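Putative glucoamylase (Bacteroides uniformis, PDB 4GL3) probably hydrolyses glycosidic bonds in oligo- or polysaccharides, as a putative glucoamylase whose family belongs to the six-hairpin clan of alpha-helical toroids. Local coordinates at residues S331-A336 against E389-G394; G60-I65 against S255-D260. All blocks are in the same frame, centred on the assembly; numbering follows the deposited sequence.

Interaction 1 (S331-A336 against E389-G394)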
loop_
_atom_site.group_PDB
_atom_site.type_symbol
_atom_site.label_atom_id
_atom_site.label_comp_id
_atom_site.label_asym_id
_atom_site.label_seq_id
_atom_site.Cartn_x
_atom_site.Cartn_y
_atom_site.Cartn_z
ATOM N N SER A 331 -2.508 7.913 6.793
ATOM C CA SER A 331 -3.013 7.261 5.598
ATOM C C SER A 331 -4.494 6.841 5.677
ATOM O O SER A 331 -5.088 6.452 4.660
ATOM C CB SER A 331 -2.142 6.082 5.224
ATOM O OG SER A 331 -0.801 6.500 5.012
ATOM N N SER A 332 -5.053 6.917 6.884
ATOM C CA SER A 332 -6.441 6.640 7.153
ATOM C C SER A 332 -7.321 7.898 7.024
ATOM O O SER A 332 -8.515 7.843 7.349
ATOM C CB SER A 332 -6.583 6.006 8.557
ATOM O OG SER A 332 -6.238 4.612 8.511
ATOM N N ILE A 333 -6.724 9.002 6.554
ATOM C CA ILE A 333 -7.403 10.294 6.363
ATOM C C ILE A 333 -8.752 10.217 5.609
ATOM O O ILE A 333 -9.694 10.837 6.057
ATOM C CB ILE A 333 -6.449 11.405 5.783
ATOM C CG1 ILE A 333 -7.128 12.805 5.795
ATOM C CG2 ILE A 333 -5.890 11.018 4.414
ATOM C CD1 ILE A 333 -6.139 13.978 5.781
ATOM N N PRO A 334 -8.886 9.408 4.532
ATOM C CA PRO A 334 -10.225 9.451 3.948
ATOM C C PRO A 334 -11.261 8.770 4.805
ATOM O O PRO A 334 -12.421 8.953 4.592
ATOM C CB PRO A 334 -10.089 8.714 2.638
ATOM C CG PRO A 334 -8.819 7.927 2.734
ATOM C CD PRO A 334 -7.959 8.552 3.774
ATOM N N TYR A 335 -10.837 7.987 5.775
ATOM C CA TYR A 335 -11.785 7.232 6.584
ATOM C C TYR A 335 -12.211 7.973 7.843
ATOM O O TYR A 335 -13.317 7.764 8.296
ATOM C CB TYR A 335 -11.201 5.886 6.959
ATOM C CG TYR A 335 -10.604 5.116 5.822
ATOM C CD1 TYR A 335 -11.263 5.009 4.610
ATOM C CD2 TYR A 335 -9.387 4.431 5.974
ATOM C CE1 TYR A 335 -10.735 4.266 3.565
ATOM C CE2 TYR A 335 -8.858 3.677 4.922
ATOM C CZ TYR A 335 -9.541 3.602 3.728
ATOM O OH TYR A 335 -9.064 2.826 2.706
ATOM N N ALA A 336 -11.352 8.823 8.403
ATOM C CA ALA A 336 -11.695 9.607 9.594
ATOM C C ALA A 336 -10.933 10.919 9.516
ATOM O O ALA A 336 -9.964 11.139 10.265
ATOM C CB ALA A 336 -11.343 8.840 10.861
ATOM N N GLU A 389 -4.067 12.273 -1.079
ATOM C CA GLU A 389 -4.661 12.735 -2.330
ATOM C C GLU A 389 -6.075 12.144 -2.581
ATOM O O GLU A 389 -6.967 12.854 -3.069
ATOM C CB GLU A 389 -3.767 12.419 -3.546
ATOM C CG GLU A 389 -4.213 13.118 -4.811
ATOM C CD GLU A 389 -4.238 14.629 -4.638
ATOM O OE1 GLU A 389 -3.286 15.129 -3.990
ATOM O OE2 GLU A 389 -5.182 15.289 -5.146
ATOM N N ASN A 390 -6.250 10.849 -2.323
ATOM C CA ASN A 390 -7.566 10.254 -2.432
ATOM C C ASN A 390 -8.615 10.998 -1.593
ATOM O O ASN A 390 -9.718 11.252 -2.073
ATOM C CB ASN A 390 -7.552 8.771 -2.070
ATOM C CG ASN A 390 -7.055 7.904 -3.208
ATOM O OD1 ASN A 390 -7.206 8.292 -4.378
ATOM N ND2 ASN A 390 -6.461 6.715 -2.881
ATOM N N TYR A 391 -8.267 11.347 -0.359
ATOM C CA TYR A 391 -9.151 12.212 0.459
ATOM C C TYR A 391 -9.424 13.538 -0.221
ATOM O O TYR A 391 -10.552 13.988 -0.229
ATOM C CB TYR A 391 -8.536 12.476 1.833
ATOM C CG TYR A 391 -9.198 13.586 2.615
ATOM C CD1 TYR A 391 -10.522 13.468 3.029
ATOM C CD2 TYR A 391 -8.518 14.764 2.911
ATOM C CE1 TYR A 391 -11.144 14.463 3.749
ATOM C CE2 TYR A 391 -9.138 15.773 3.646
ATOM C CZ TYR A 391 -10.452 15.593 4.043
ATOM O OH TYR A 391 -11.092 16.555 4.732
ATOM N N ARG A 392 -8.413 14.202 -0.768
ATOM C CA ARG A 392 -8.654 15.550 -1.308
ATOM C C ARG A 392 -9.375 15.582 -2.679
ATOM O O ARG A 392 -10.119 16.467 -2.922
ATOM C CB ARG A 392 -7.332 16.331 -1.420
ATOM C CG ARG A 392 -6.519 16.453 -0.125
ATOM C CD ARG A 392 -5.157 17.096 -0.374
ATOM N NE ARG A 392 -5.273 18.545 -0.409
ATOM C CZ ARG A 392 -4.243 19.386 -0.516
ATOM N NH1 ARG A 392 -2.973 18.941 -0.681
ATOM N NH2 ARG A 392 -4.484 20.677 -0.478
ATOM N N THR A 393 -9.090 14.648 -3.588
ATOM C CA THR A 393 -9.656 14.673 -4.942
ATOM C C THR A 393 -10.098 13.280 -5.486
ATOM O O THR A 393 -10.640 13.197 -6.572
ATOM C CB THR A 393 -8.609 15.206 -5.956
ATOM O OG1 THR A 393 -7.468 14.325 -5.968
ATOM C CG2 THR A 393 -8.180 16.679 -5.648
ATOM N N GLY A 394 -9.842 12.198 -4.756
ATOM C CA GLY A 394 -10.118 10.853 -5.255
ATOM C C GLY A 394 -9.302 10.462 -6.493
ATOM O O GLY A 394 -9.666 9.513 -7.178
#
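Tyr391, on helix 378-393, meets Ile333 and Pro334 through its CB and one part of its ring. Its CB sits beside CG2 of Ile333 at 4.0 Å and has CA and CB of Pro334 close by. With CG anti to the backbone N (chi1 167°), the ring stands off the helix against the turn. Ile333 CG1 then lies over one ring face in a CH-pi contact, 4.1 Å from the Tyr391 ring centroid, 25° off the normal and shifted toward the CG-CD2 side; CD1 of the isoleucine follows the ring outward, 3.8 Å from CD2 and a little farther from CE2 of Tyr391. Pro334 CA approaches the CD1 side obliquely. Beta-branched isoleucine suits this place because its two arms reach both CB and ring; it also packs on Leu341 and Met344 of helix 337-349. Proline offers a compact, rigid surface where the backbones come near, with CA atoms of Pro334 and Tyr391 4.6 Å apart. With an alanine at position 391 the ring is gone, and Ile333 is likely to lose the flat cover over its CG1 and CD1, leaving a gap beside the turn. No hydrogen bond joins the two segments, and so shape and dispersion, not polar pairing, make this helix-to-turn join.

Interaction 2 (G60-I65 against S255-D260)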
loop_
_atom_site.group_PDB
_atom_site.type_symbol
_atom_site.label_atom_id
_atom_site.label_comp_id
_atom_site.label_asym_id
_atom_site.label_seq_id
_atom_site.Cartn_x
_atom_site.Cartn_y
_atom_site.Cartn_z
ATOM N N GLY A 60 5.189 4.315 -5.220
ATOM C CA GLY A 60 5.970 5.381 -5.843
ATOM C C GLY A 60 5.379 5.804 -7.189
ATOM O O GLY A 60 5.289 6.986 -7.480
ATOM N N VAL A 61 4.986 4.829 -8.001
ATOM C CA VAL A 61 4.302 5.081 -9.264
ATOM C C VAL A 61 3.052 5.948 -9.034
ATOM O O VAL A 61 2.819 6.922 -9.729
ATOM C CB VAL A 61 3.983 3.750 -9.963
ATOM C CG1 VAL A 61 2.894 3.900 -11.045
ATOM C CG2 VAL A 61 5.281 3.166 -10.534
HETATM N N MSE A 62 2.261 5.605 -8.038
HETATM C CA MSE A 62 1.095 6.408 -7.699
HETATM C C MSE A 62 1.491 7.796 -7.174
HETATM O O MSE A 62 0.835 8.784 -7.505
HETATM C CB MSE A 62 0.190 5.676 -6.718
HETATM C CG MSE A 62 -0.420 4.417 -7.344
HETATM SE SE MSE A 62 -1.586 3.315 -6.251
HETATM C CE MSE A 62 -0.354 1.969 -5.540
ATOM N N ALA A 63 2.566 7.862 -6.385
ATOM C CA ALA A 63 3.109 9.130 -5.904
ATOM C C ALA A 63 3.535 10.039 -7.054
ATOM O O ALA A 63 3.332 11.264 -7.002
ATOM C CB ALA A 63 4.270 8.900 -4.933
ATOM N N ILE A 64 4.098 9.470 -8.116
ATOM C CA ILE A 64 4.457 10.282 -9.268
ATOM C C ILE A 64 3.205 10.962 -9.893
ATOM O O ILE A 64 3.231 12.164 -10.219
ATOM C CB ILE A 64 5.233 9.497 -10.321
ATOM C CG1 ILE A 64 6.628 9.187 -9.769
ATOM C CG2 ILE A 64 5.340 10.279 -11.634
ATOM C CD1 ILE A 64 7.305 8.029 -10.469
ATOM N N ILE A 65 2.120 10.214 -10.043
ATOM C CA ILE A 65 0.878 10.768 -10.595
ATOM C C ILE A 65 0.345 11.907 -9.697
ATOM O O ILE A 65 -0.014 12.986 -10.209
ATOM C CB ILE A 65 -0.211 9.692 -10.798
ATOM C CG1 ILE A 65 0.314 8.556 -11.724
ATOM C CG2 ILE A 65 -1.481 10.333 -11.382
ATOM C CD1 ILE A 65 -0.509 7.263 -11.610
ATOM N N SER A 255 -4.181 -2.223 -0.421
ATOM C CA SER A 255 -5.088 -2.630 -1.494
ATOM C C SER A 255 -6.081 -1.530 -1.882
ATOM O O SER A 255 -6.694 -1.645 -2.937
ATOM C CB SER A 255 -5.885 -3.922 -1.089
ATOM O OG SER A 255 -5.048 -5.076 -0.951
ATOM N N TYR A 256 -6.188 -0.462 -1.074
ATOM C CA TYR A 256 -7.238 0.573 -1.202
ATOM C C TYR A 256 -6.669 1.934 -1.604
ATOM O O TYR A 256 -7.233 3.022 -1.383
ATOM C CB TYR A 256 -8.061 0.642 0.085
ATOM C CG TYR A 256 -8.514 -0.742 0.442
ATOM C CD1 TYR A 256 -9.492 -1.392 -0.323
ATOM C CD2 TYR A 256 -7.908 -1.455 1.471
ATOM C CE1 TYR A 256 -9.898 -2.692 -0.035
ATOM C CE2 TYR A 256 -8.287 -2.761 1.762
ATOM C CZ TYR A 256 -9.262 -3.385 0.996
ATOM O OH TYR A 256 -9.624 -4.679 1.278
HETATM N N MSE A 257 -5.530 1.848 -2.228
HETATM C CA MSE A 257 -4.863 2.981 -2.843
HETATM C C MSE A 257 -5.512 3.256 -4.208
HETATM O O MSE A 257 -5.846 4.389 -4.557
HETATM C CB MSE A 257 -3.384 2.623 -3.006
HETATM C CG MSE A 257 -2.526 3.715 -2.630
HETATM SE SE MSE A 257 -1.752 3.610 -0.861
HETATM C CE MSE A 257 -0.012 4.136 -1.652
ATOM N N GLY A 258 -5.718 2.178 -4.976
ATOM C CA GLY A 258 -6.475 2.265 -6.254
ATOM C C GLY A 258 -7.928 1.794 -6.145
ATOM O O GLY A 258 -8.853 2.393 -6.708
ATOM N N LEU A 259 -8.127 0.700 -5.431
ATOM C CA LEU A 259 -9.453 0.165 -5.166
ATOM C C LEU A 259 -10.161 1.100 -4.157
ATOM O O LEU A 259 -9.749 1.225 -2.991
ATOM C CB LEU A 259 -9.304 -1.261 -4.633
ATOM C CG LEU A 259 -10.496 -2.139 -4.411
ATOM C CD1 LEU A 259 -11.192 -2.403 -5.733
ATOM C CD2 LEU A 259 -10.040 -3.474 -3.798
ATOM N N ASP A 260 -11.186 1.794 -4.634
ATOM C CA ASP A 260 -11.965 2.702 -3.821
ATOM C C ASP A 260 -12.981 1.907 -2.984
ATOM O O ASP A 260 -13.937 1.351 -3.527
ATOM C CB ASP A 260 -12.695 3.709 -4.749
ATOM C CG ASP A 260 -13.350 4.878 -4.011
ATOM O OD1 ASP A 260 -13.509 4.852 -2.774
ATOM O OD2 ASP A 260 -13.733 5.843 -4.716
#
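Met62, a selenomethionine, overlaps the base of the Met257 side chain with its outer end: SE lies 3.8 Å from CG of Met257 and as close to CB, and the terminal CE is 4.0 Å from that same CB. Met257, also a selenomethionine and modelled in two conformers, is bent at chi2 and chi3 in the conformer described here, and the two side chains run obliquely past one another. Met62 runs straight through chi2 (179°) and bends at chi3 (-94°), which lets it span from helix 54-69 to the loop; the CA atoms of Met62 and Met257, the nearest pair, are 8.4 Å apart. A long, flexible, unbranched chain suits such a span better than a short one. The contact lies in the helix-rich interior, consistent with the alpha-helical toroid of the six-hairpin clan, where this helix faces the loop that precedes helix 271-288. Val386 of helix 378-393 packs on both methionines, and Ile396 of helix 395-401 adds to the apolar surroundings of Met62. Gly258, next in the loop, keeps its bare backbone near the selenium, its N 4.5 Å from Met62 SE; this N is hydrogen-bonded to Glu132, which gives the buried amide a polar partner.

Overall arrangement
The centres of interactions 1 and 2 are about 12 Å apart, and the contacts come in series along the chain, interaction 2 closing before interaction 1 opens. Helix 378-393 links them: it supplies residues 389-393 to interaction 1, while an earlier part of it, with Pro383 against Met257, flanks interaction 2. A probable hydrogen bond from Asn390 ND2 to Met257 O, 2.9 Å long, ties that helix to the loop of 255-260, and Tyr335 OH packs on Tyr256 CB. Interaction 2 lies deeper, about 8 Å from the chain centre against 14 Å for the centre of interaction 1. Helix 378-393 thus joins an inner loop to a more peripheral turn, bringing distant parts of the chain into one helical body.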